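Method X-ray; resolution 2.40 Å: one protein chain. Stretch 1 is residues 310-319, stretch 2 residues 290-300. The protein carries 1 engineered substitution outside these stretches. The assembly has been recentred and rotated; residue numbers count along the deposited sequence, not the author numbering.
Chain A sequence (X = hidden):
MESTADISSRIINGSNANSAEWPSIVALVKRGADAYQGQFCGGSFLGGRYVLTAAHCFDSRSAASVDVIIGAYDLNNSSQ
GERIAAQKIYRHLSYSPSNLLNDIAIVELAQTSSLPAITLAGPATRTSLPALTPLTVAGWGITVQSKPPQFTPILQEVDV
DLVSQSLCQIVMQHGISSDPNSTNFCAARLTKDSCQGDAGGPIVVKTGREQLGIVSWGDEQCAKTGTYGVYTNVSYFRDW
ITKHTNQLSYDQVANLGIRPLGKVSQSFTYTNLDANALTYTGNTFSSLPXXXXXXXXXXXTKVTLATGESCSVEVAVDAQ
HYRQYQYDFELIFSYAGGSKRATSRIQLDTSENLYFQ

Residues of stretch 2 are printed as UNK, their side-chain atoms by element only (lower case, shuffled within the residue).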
# COMPACT_ATOMS: atom_id res chain seq x y z
N SER A 310 -12.56 -17.34 -10.61
CA SER A 310 -11.11 -17.20 -10.74
C SER A 310 -10.66 -17.77 -12.07
O SER A 310 -11.26 -18.70 -12.59
CB SER A 310 -10.41 -18.01 -9.65
OG SER A 310 -10.48 -17.36 -8.41
N CYS A 311 -9.58 -17.22 -12.59
CA CYS A 311 -8.85 -17.84 -13.67
C CYS A 311 -7.40 -17.65 -13.37
O CYS A 311 -7.02 -16.71 -12.68
CB CYS A 311 -9.21 -17.24 -15.04
SG CYS A 311 -8.93 -15.46 -15.21
N SER A 312 -6.59 -18.54 -13.90
CA SER A 312 -5.18 -18.55 -13.59
C SER A 312 -4.40 -18.55 -14.87
O SER A 312 -4.87 -19.00 -15.92
CB SER A 312 -4.83 -19.77 -12.75
OG SER A 312 -5.61 -19.80 -11.57
N VAL A 313 -3.18 -18.06 -14.76
CA VAL A 313 -2.25 -18.01 -15.85
C VAL A 313 -0.96 -18.58 -15.32
O VAL A 313 -0.59 -18.32 -14.17
CB VAL A 313 -2.05 -16.55 -16.25
CG1 VAL A 313 -0.79 -16.38 -17.08
CG2 VAL A 313 -3.26 -16.04 -17.01
N GLU A 314 -0.27 -19.36 -16.14
CA GLU A 314 0.97 -20.01 -15.72
C GLU A 314 2.10 -19.56 -16.64
O GLU A 314 2.09 -19.84 -17.83
CB GLU A 314 0.80 -21.51 -15.70
CG GLU A 314 1.77 -22.27 -14.81
CD GLU A 314 1.84 -23.78 -15.12
OE1 GLU A 314 1.22 -24.28 -16.13
OE2 GLU A 314 2.53 -24.49 -14.37
N VAL A 315 3.05 -18.81 -16.09
CA VAL A 315 4.09 -18.20 -16.90
C VAL A 315 5.43 -18.78 -16.59
O VAL A 315 5.63 -19.36 -15.54
CB VAL A 315 4.16 -16.67 -16.71
CG1 VAL A 315 2.78 -16.07 -16.92
CG2 VAL A 315 4.71 -16.29 -15.35
N ALA A 316 6.35 -18.59 -17.52
CA ALA A 316 7.68 -19.13 -17.38
C ALA A 316 8.76 -18.17 -17.84
O ALA A 316 8.52 -17.26 -18.63
CB ALA A 316 7.80 -20.46 -18.11
N VAL A 317 9.96 -18.39 -17.32
CA VAL A 317 11.15 -17.66 -17.71
C VAL A 317 12.25 -18.67 -17.92
O VAL A 317 12.57 -19.45 -17.02
CB VAL A 317 11.59 -16.65 -16.63
CG1 VAL A 317 12.95 -16.06 -16.98
CG2 VAL A 317 10.55 -15.56 -16.48
N ASP A 318 12.84 -18.64 -19.11
CA ASP A 318 13.97 -19.48 -19.46
C ASP A 318 15.20 -18.63 -19.16
O ASP A 318 15.64 -17.84 -20.00
CB ASP A 318 13.90 -19.88 -20.94
CG ASP A 318 14.94 -20.93 -21.33
OD1 ASP A 318 15.45 -21.65 -20.43
OD2 ASP A 318 15.23 -21.07 -22.54
N ALA A 319 15.70 -18.75 -17.94
CA ALA A 319 16.87 -18.00 -17.52
C ALA A 319 18.11 -18.74 -17.95
O ALA A 319 18.47 -19.78 -17.38
CB ALA A 319 16.87 -17.82 -16.01
N UNK A 290 11.68 -12.95 -25.47
CA UNK A 290 11.68 -14.38 -25.75
C UNK A 290 11.93 -15.24 -24.51
O UNK A 290 11.45 -16.36 -24.44
c UNK A 290 12.71 -14.70 -26.80
N UNK A 291 12.69 -14.72 -23.56
CA UNK A 291 12.85 -15.36 -22.25
C UNK A 291 11.50 -15.71 -21.61
O UNK A 291 11.37 -16.72 -20.92
c UNK A 291 13.55 -14.42 -21.27
o UNK A 291 15.41 -12.97 -21.34
c UNK A 291 14.97 -14.09 -21.68
o UNK A 291 15.63 -14.93 -22.30
N UNK A 292 10.53 -14.82 -21.79
CA UNK A 292 9.25 -14.97 -21.12
C UNK A 292 8.31 -15.75 -22.01
O UNK A 292 8.39 -15.65 -23.22
c UNK A 292 8.69 -13.59 -20.81
c UNK A 292 7.23 -13.58 -18.78
c UNK A 292 4.95 -13.68 -20.34
c UNK A 292 5.99 -13.60 -18.18
c UNK A 292 7.35 -13.61 -20.16
c UNK A 292 4.85 -13.65 -18.96
c UNK A 292 6.20 -13.66 -20.93
N UNK A 293 7.46 -16.55 -21.41
CA UNK A 293 6.51 -17.37 -22.15
C UNK A 293 5.31 -17.68 -21.26
O UNK A 293 5.41 -17.65 -20.04
c UNK A 293 7.19 -18.65 -22.68
o UNK A 293 7.97 -19.33 -21.69
N UNK A 294 4.16 -17.93 -21.89
CA UNK A 294 2.94 -18.30 -21.19
C UNK A 294 2.68 -19.78 -21.39
O UNK A 294 2.28 -20.18 -22.47
c UNK A 294 1.96 -16.04 -21.61
c UNK A 294 1.72 -17.53 -21.74
c UNK A 294 0.44 -17.95 -21.03
N UNK A 295 2.87 -20.60 -20.38
CA UNK A 295 2.63 -22.03 -20.54
C UNK A 295 1.15 -22.36 -20.61
O UNK A 295 0.77 -23.31 -21.26
c UNK A 295 5.32 -23.55 -18.19
c UNK A 295 3.26 -22.80 -19.38
c UNK A 295 4.75 -22.54 -19.18
c UNK A 295 5.50 -22.60 -20.51
N UNK A 296 0.34 -21.57 -19.94
CA UNK A 296 -1.08 -21.86 -19.79
C UNK A 296 -1.77 -20.55 -19.44
O UNK A 296 -1.30 -19.84 -18.57
c UNK A 296 -1.28 -22.86 -18.65
o UNK A 296 -2.54 -23.50 -18.75
N UNK A 297 -2.84 -20.22 -20.15
CA UNK A 297 -3.65 -19.04 -19.88
C UNK A 297 -5.08 -19.47 -19.65
O UNK A 297 -5.88 -19.52 -20.57
c UNK A 297 -4.36 -16.75 -20.79
c UNK A 297 -3.56 -18.05 -21.04
o UNK A 297 -5.12 -16.63 -19.82
o UNK A 297 -4.21 -15.83 -21.60
N UNK A 298 -5.39 -19.80 -18.40
CA UNK A 298 -6.74 -20.16 -18.01
C UNK A 298 -7.76 -19.08 -18.29
O UNK A 298 -8.92 -19.37 -18.58
N UNK A 299 -7.35 -17.82 -18.20
CA UNK A 299 -8.30 -16.73 -18.41
C UNK A 299 -8.79 -16.73 -19.84
O UNK A 299 -9.92 -16.35 -20.10
c UNK A 299 -7.69 -15.38 -18.05
s UNK A 299 -7.23 -15.25 -16.31
N UNK A 300 -7.95 -17.18 -20.78
CA UNK A 300 -8.40 -17.32 -22.16
C UNK A 300 -9.34 -18.52 -22.33
O UNK A 300 -10.15 -18.52 -23.25
o UNK A 300 -6.50 -18.61 -23.02
c UNK A 300 -7.23 -17.41 -23.15

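Position 290 carries a single side-chain carbon, its CB, which comes no closer to stretch 1 than 7.9 Å, from Asp318 CB; a lone CB identifies Ala290. At 291 two carbons are followed by two oxygens on the second, the carboxylate of Asp291. Its backbone opens the pairing, Asp318 N donating to Asp291 O at 3.0 Å.

Position 292 has one carbon leading into a six-carbon ring without a hydroxyl, hence Phe292. The ring lies obliquely beside two valines, with Val315 CG1 3.8 Å from Phe292 CZ and Val317 CG2 4.5 Å from Phe292 CD2. At 293 one carbon bears one atom, an oxygen, which gives Ser293. It forms a hydrogen-bonded pair with Ala316: Ser293 N donates to Ala316 O at 3.1 Å, and Ala316 N returns a bond to Ser293 O at 2.8 Å. Position 294 shows three carbons, forked at the first, and is Val294; its CG1 lies 4.4 Å from Val313 CG1, on the sheet face that also carries Phe292 and Val315.

Four carbons forked at the second mark 295 as Leu295. Here the chain turns a corner, and Leu295 CG packs 3.8 Å from Ala316 CB. At 296 a carbon and an oxygen again indicate serine. Glu314 N donates to Ser296 O at 2.7 Å in a nearly straight bond, while Glu314 O accepts from Ser296 N at 3.2 Å and, weakly, from Leu295 N at 2.8 Å. This shared acceptor accommodates the bulge that shifts the register by one residue.

Position 297 has two carbons, the second with two oxygens: Asp297. Its OD1 approaches Val313 CG2 at 3.4 Å and accepts from the backbone N of position 300 at 3.0 Å, capping the following helix. No side-chain atom exists at 298, so it is Gly298; an ideal CB would lie 2.5 Å from Ser312 O, a clash. Its N instead makes a weak 2.7 Å hydrogen bond to that same Ser312 O. At 299 one carbon carries a sulfur 2.0 Å from Cys311 SG, a disulfide that defines Cys299. Position 300, with one carbon and one oxygen, is Ser300, whose OG donates to Asp297 O at 2.7 Å; the residue makes no contact with stretch 1.

The contact is thus an antiparallel backbone ladder, interrupted by a bulge and closed by a covalent link. Phe292, Val294, Val313, Val315 and Val317 share one sheet face, where apolar packing reinforces the pairing, while the disulfide ties the start of the helix to Cys311. Together the two stretches bury 750 Å².

Stretch 2 290-300: ADFSVLSDGCS
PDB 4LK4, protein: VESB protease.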